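PDB 6HC6: aminopeptidase YwaD from Bacillus subtilis, which hydrolyses peptides from the N terminus, releasing single amino acids such as arginine, lysine and leucine with the aid of two zinc ions per subunit. Local coordinates for residues A[171-176]-A[196-201]; A[261-266]-A[321-326]. All coordinates share one frame; numbering follows the deposited sequence.

Interaction 1. Residues A[171-176]-A[196-201]; sequences KAVIIY and IPVVGI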
loop_
_atom_site.group_PDB
_atom_site.type_symbol
_atom_site.label_atom_id
_atom_site.label_comp_id
_atom_site.label_asym_id
_atom_site.label_seq_id
_atom_site.Cartn_x
_atom_site.Cartn_y
_atom_site.Cartn_z
ATOM N N LYS A 171 28.127 10.332 -4.470
ATOM C CA LYS A 171 27.943 10.563 -3.045
ATOM C C LYS A 171 26.482 10.501 -2.624
ATOM O O LYS A 171 26.200 10.278 -1.443
ATOM C CB LYS A 171 28.514 11.928 -2.644
ATOM C CG LYS A 171 30.009 11.920 -2.330
ATOM C CD LYS A 171 30.379 13.103 -1.452
ATOM C CE LYS A 171 31.882 13.275 -1.335
ATOM N NZ LYS A 171 32.533 12.048 -0.797
ATOM N N ALA A 172 25.565 10.688 -3.567
ATOM C CA ALA A 172 24.128 10.675 -3.326
ATOM C C ALA A 172 23.454 10.657 -4.688
ATOM O O ALA A 172 24.093 10.893 -5.720
ATOM C CB ALA A 172 23.667 11.885 -2.507
ATOM N N VAL A 173 22.154 10.381 -4.673
ATOM C CA VAL A 173 21.334 10.282 -5.872
ATOM C C VAL A 173 20.111 11.151 -5.659
ATOM O O VAL A 173 19.418 11.014 -4.647
ATOM C CB VAL A 173 20.906 8.829 -6.167
ATOM C CG1 VAL A 173 20.046 8.766 -7.431
ATOM C CG2 VAL A 173 22.114 7.925 -6.310
ATOM N N ILE A 174 19.856 12.053 -6.599
ATOM C CA ILE A 174 18.604 12.796 -6.677
ATOM C C ILE A 174 17.911 12.362 -7.961
ATOM O O ILE A 174 18.454 12.538 -9.059
ATOM C CB ILE A 174 18.846 14.314 -6.659
ATOM C CG1 ILE A 174 19.658 14.707 -5.417
ATOM C CG2 ILE A 174 17.532 15.070 -6.750
ATOM C CD1 ILE A 174 20.099 16.166 -5.397
ATOM N N ILE A 175 16.731 11.769 -7.831
ATOM C CA ILE A 175 15.936 11.356 -8.980
ATOM C C ILE A 175 14.768 12.319 -9.089
ATOM O O ILE A 175 14.057 12.542 -8.107
ATOM C CB ILE A 175 15.451 9.900 -8.844
ATOM C CG1 ILE A 175 16.644 8.967 -8.626
ATOM C CG2 ILE A 175 14.671 9.496 -10.080
ATOM C CD1 ILE A 175 16.278 7.505 -8.365
ATOM N N TYR A 176 14.584 12.923 -10.260
ATOM C CA TYR A 176 13.480 13.854 -10.434
ATOM C C TYR A 176 12.435 13.286 -11.385
ATOM O O TYR A 176 12.761 12.603 -12.362
ATOM C CB TYR A 176 13.962 15.229 -10.912
ATOM C CG TYR A 176 14.636 15.293 -12.254
ATOM C CD1 TYR A 176 16.006 15.055 -12.381
ATOM C CD2 TYR A 176 13.930 15.671 -13.385
ATOM C CE1 TYR A 176 16.640 15.156 -13.617
ATOM C CE2 TYR A 176 14.560 15.776 -14.622
ATOM C CZ TYR A 176 15.908 15.514 -14.728
ATOM O OH TYR A 176 16.525 15.617 -15.959
ATOM N N ILE A 196 24.229 5.102 -0.153
ATOM C CA ILE A 196 24.289 6.558 -0.248
ATOM C C ILE A 196 22.862 7.079 -0.154
ATOM O O ILE A 196 21.897 6.310 -0.300
ATOM C CB ILE A 196 24.999 7.019 -1.544
ATOM C CG1 ILE A 196 24.340 6.410 -2.784
ATOM C CG2 ILE A 196 26.465 6.635 -1.502
ATOM C CD1 ILE A 196 24.949 6.911 -4.090
ATOM N N PRO A 197 22.685 8.370 0.128
ATOM C CA PRO A 197 21.329 8.936 0.132
ATOM C C PRO A 197 20.691 8.844 -1.245
ATOM O O PRO A 197 21.363 8.998 -2.267
ATOM C CB PRO A 197 21.550 10.395 0.545
ATOM C CG PRO A 197 22.879 10.416 1.238
ATOM C CD PRO A 197 23.696 9.342 0.582
ATOM N N VAL A 198 19.383 8.568 -1.261
ATOM C CA VAL A 198 18.576 8.546 -2.479
ATOM C C VAL A 198 17.295 9.324 -2.200
ATOM O O VAL A 198 16.531 8.958 -1.299
ATOM C CB VAL A 198 18.234 7.115 -2.925
ATOM C CG1 VAL A 198 17.441 7.152 -4.226
ATOM C CG2 VAL A 198 19.500 6.239 -3.065
ATOM N N VAL A 199 17.047 10.382 -2.971
ATOM C CA VAL A 199 15.849 11.195 -2.774
ATOM C C VAL A 199 15.168 11.437 -4.112
ATOM O O VAL A 199 15.797 11.408 -5.173
ATOM C CB VAL A 199 16.139 12.549 -2.074
ATOM C CG1 VAL A 199 16.892 12.343 -0.748
ATOM C CG2 VAL A 199 16.875 13.516 -3.012
ATOM N N GLY A 200 13.867 11.668 -4.056
ATOM C CA GLY A 200 13.085 11.993 -5.239
ATOM C C GLY A 200 12.538 13.400 -5.114
ATOM O O GLY A 200 12.178 13.835 -4.019
ATOM N N ILE A 201 12.512 14.122 -6.231
ATOM C CA ILE A 201 12.036 15.500 -6.247
ATOM C C ILE A 201 11.140 15.696 -7.459
ATOM O O ILE A 201 11.068 14.852 -8.357
ATOM C CB ILE A 201 13.191 16.523 -6.262
ATOM C CG1 ILE A 201 13.967 16.416 -7.579
ATOM C CG2 ILE A 201 14.108 16.315 -5.050
ATOM C CD1 ILE A 201 15.075 17.455 -7.728
#

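Interaction 2. Residues A[261-266]-A[321-326]; sequences NDNGSG and NLDMVG. With ZN (zinc ion), chain D; ZN (zinc ion), chain E.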
loop_
_atom_site.group_PDB
_atom_site.type_symbol
_atom_site.label_atom_id
_atom_site.label_comp_id
_atom_site.label_asym_id
_atom_site.label_seq_id
_atom_site.Cartn_x
_atom_site.Cartn_y
_atom_site.Cartn_z
ATOM N N ASN A 261 -8.998 6.817 -0.359
ATOM C CA ASN A 261 -9.241 5.609 -1.136
ATOM C C ASN A 261 -8.138 4.554 -1.002
ATOM O O ASN A 261 -8.437 3.352 -0.979
ATOM C CB ASN A 261 -9.430 5.951 -2.618
ATOM C CG ASN A 261 -10.074 4.810 -3.358
ATOM O OD1 ASN A 261 -10.992 4.171 -2.812
ATOM N ND2 ASN A 261 -9.575 4.489 -4.558
ATOM N N ASP A 262 -6.864 4.966 -0.949
ATOM C CA ASP A 262 -5.730 4.051 -0.742
ATOM C C ASP A 262 -5.153 4.291 0.654
ATOM O O ASP A 262 -4.213 5.068 0.803
ATOM C CB ASP A 262 -4.637 4.289 -1.818
ATOM C CG ASP A 262 -3.564 3.222 -1.801
ATOM O OD1 ASP A 262 -3.842 2.123 -1.258
ATOM O OD2 ASP A 262 -2.441 3.478 -2.324
ATOM N N ASN A 263 -5.675 3.603 1.680
ATOM C CA ASN A 263 -6.699 2.576 1.574
ATOM C C ASN A 263 -7.670 2.690 2.744
ATOM O O ASN A 263 -8.053 1.697 3.354
ATOM C CB ASN A 263 -6.053 1.185 1.547
ATOM C CG ASN A 263 -7.070 0.082 1.308
ATOM O OD1 ASN A 263 -8.064 0.291 0.615
ATOM N ND2 ASN A 263 -6.820 -1.099 1.875
ATOM N N GLY A 264 -8.058 3.919 3.078
ATOM C CA GLY A 264 -9.163 4.074 4.014
ATOM C C GLY A 264 -10.384 3.312 3.544
ATOM O O GLY A 264 -11.108 2.710 4.344
ATOM N N SER A 265 -10.608 3.297 2.228
ATOM C CA SER A 265 -11.769 2.626 1.670
ATOM C C SER A 265 -11.781 1.148 2.028
ATOM O O SER A 265 -12.788 0.633 2.523
ATOM C CB SER A 265 -11.809 2.810 0.146
ATOM O OG SER A 265 -10.720 2.125 -0.464
ATOM N N GLY A 266 -10.690 0.432 1.746
ATOM C CA GLY A 266 -10.681 -0.995 2.035
ATOM C C GLY A 266 -10.775 -1.283 3.520
ATOM O O GLY A 266 -11.450 -2.227 3.941
ATOM N N ASN A 321 -8.791 -9.602 0.030
ATOM C CA ASN A 321 -8.097 -8.365 0.365
ATOM C C ASN A 321 -8.784 -7.199 -0.338
ATOM O O ASN A 321 -9.080 -7.279 -1.532
ATOM C CB ASN A 321 -6.617 -8.433 -0.030
ATOM C CG ASN A 321 -5.837 -7.200 0.425
ATOM O OD1 ASN A 321 -5.600 -7.008 1.617
ATOM N ND2 ASN A 321 -5.447 -6.366 -0.516
ATOM N N LEU A 322 -9.047 -6.124 0.411
ATOM C CA LEU A 322 -9.740 -4.939 -0.093
ATOM C C LEU A 322 -8.769 -3.766 -0.138
ATOM O O LEU A 322 -8.284 -3.329 0.906
ATOM C CB LEU A 322 -10.924 -4.601 0.812
ATOM C CG LEU A 322 -11.779 -5.836 1.122
ATOM C CD1 LEU A 322 -12.809 -5.545 2.193
ATOM C CD2 LEU A 322 -12.448 -6.278 -0.152
ATOM N N ASP A 323 -8.497 -3.240 -1.332
ATOM C CA ASP A 323 -7.532 -2.143 -1.452
ATOM C C ASP A 323 -7.969 -1.267 -2.618
ATOM O O ASP A 323 -7.792 -1.655 -3.775
ATOM C CB ASP A 323 -6.107 -2.686 -1.650
ATOM C CG ASP A 323 -5.018 -1.616 -1.543
ATOM O OD1 ASP A 323 -5.325 -0.425 -1.469
ATOM O OD2 ASP A 323 -3.811 -1.971 -1.527
ATOM N N MET A 324 -8.527 -0.120 -2.294
ATOM C CA MET A 324 -9.003 0.891 -3.233
ATOM C C MET A 324 -10.373 0.530 -3.780
ATOM O O MET A 324 -10.511 0.243 -4.910
ATOM C CB MET A 324 -7.965 1.185 -4.318
ATOM C CG MET A 324 -6.794 1.980 -3.813
ATOM S SD MET A 324 -5.393 2.222 -4.901
ATOM C CE MET A 324 -6.161 3.163 -6.203
ATOM N N VAL A 325 -11.344 0.636 -2.917
ATOM C CA VAL A 325 -12.671 0.182 -3.292
ATOM C C VAL A 325 -13.708 1.298 -3.182
ATOM O O VAL A 325 -14.889 1.021 -3.117
ATOM C CB VAL A 325 -13.089 -1.040 -2.450
ATOM C CG1 VAL A 325 -12.289 -2.272 -2.875
ATOM C CG2 VAL A 325 -12.914 -0.751 -0.957
ATOM N N GLY A 326 -13.288 2.561 -3.188
ATOM C CA GLY A 326 -14.284 3.610 -3.078
ATOM C C GLY A 326 -14.116 4.864 -3.915
ATOM O O GLY A 326 -14.732 5.889 -3.597
HETATM ZN ZN ZN D . -3.311 0.176 -1.352
HETATM ZN ZN ZN E . -0.574 2.648 -2.168
HETATM O O HOH W 1 -11.376 2.716 -5.997
HETATM O O HOH W 2 -2.974 0.069 -3.319
HETATM O O HOH W 3 -1.286 0.569 -1.472
#

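Interaction 1. Residues A[171-176]-A[196-201]
Two parallel strands of the PA domain, 172-176 and 198-201, pair in direct register, Val173 beside Val198 and Tyr176 beside Ile201, with their short axes 24° apart. Four backbone bonds run along the pair in the usual parallel zigzag: Val173 and Ile175 give and accept on this side, while Pro197, Val199 and Ile201 answer from the other strand. The ladder opens with Val173 N on Pro197 O at 2.9 Å. Its straightest rung is Ile175 N to Val199 O at 2.8 Å, with an angle of 175° at the hydrogen. Next to the last rung, the CA of Gly200 comes within 3.1 Å of Ile175 O in a CA-H...O contact.

Ile174, Val199, Ile201 and Tyr176 share one face. There CG1 of Ile174 lies alongside CG2 of Val199, the two side chains pointing the same way, and CG2 of Ile174 meets CD1 of Ile201 at 3.6 Å. With its CG1 set between the backbone N and the carbonyl carbon (chi1 66°), Ile201 also rests that branch against CB of Tyr176 at 3.5 Å, whereas the phenol ring leads away from the partner strand. On the other face, Val173 CG2 touches the tip of Ile196, CD1, at 3.7 Å, and Ile175 CD1 approaches Val198 CG1 more loosely, at 4.3 Å.

Helix 158-167 covers this second face, reaching Val173 through Ala165 and Val198 through Ala162. Pro197 and Val199 instead pack on Leu217 and Leu219 of strand 214-222. Along its other edge, strand 172-176 continues the sheet by backbone bonds to Ala149 and Ile151 of strand 148-152, which makes it an interior strand of the PA sheet.

Interaction 2. Residues A[261-266]-A[321-326]
Asn263 OD1 is gripped by two backbone N-H groups that reach it from opposite faces of its amide plane. Met324 N reaches Asn263 OD1 across the contact at 3.0 Å; the other comes from Gly266 N, three residues further along the chain, in an Asx motif. Both donors stand well out of the plane, so neither uses a lone pair. The other branch of the amide, Asn263 ND2, donates to Leu322 O at 2.8 Å, in the plane of that carbonyl and on a lone pair. Held at both ends, the Asn263 amide is fixed in its rotation and tied to the backbone on either side of Asp323.

This is the dinuclear zinc centre of an M28 aminopeptidase, where the start of helix 260-277 meets the loop leaving strand 316-322. Asp262, followed by a cis peptide bond, bridges the metals: OD1 binds one zinc ion at 2.0 Å and OD2 the other. Asp323 chelates the first zinc through both carboxylate oxygens, and water 3 bridges the two ions as a ligand of both. The carboxylate planes are turned 33° apart, and Asp262 OD1 and Asp323 OD1 come within 3.0 Å of each other because they share a metal. His250 completes the residues on the first zinc; Glu295, His401 and Glu452 join Asp262 on the second. Asp323 OD2 also accepts a hydrogen bond from Ser371 OG.

Farther from the metals, Ser265 OG receives Val325 N at 2.9 Å, nearly straight at 167°, and in turn donates a hydrogen bond to Asn261 O at 2.6 Å. Asn261 OD1 takes Gly326 N at 2.8 Å, while the Met324 side chain crosses that of Asn261 at about a right angle and lays SD 3.7 Å from Asp262 CG.

In the fold
The chain begins in the peptidase part, lays strand 86-93 at the edge of the eight-stranded sheet, and then passes into the PA domain, where interaction 1 closes a short loop: the 19 residues between 171-176 and 196-201 contain no helix or strand. Strand 214-222 follows in the PA sheet, and with strand 226-234 the chain returns to the eight-stranded sheet. Interaction 2 then closes a longer excursion of 54 residues, through strand 285-291 and helices 299-306 and 310-315, and joins helix 260-277 to the end of strand 316-322. The two loops lie in series, neither nested nor crossing. The centres of interactions 1 and 2 are about 31 Å apart.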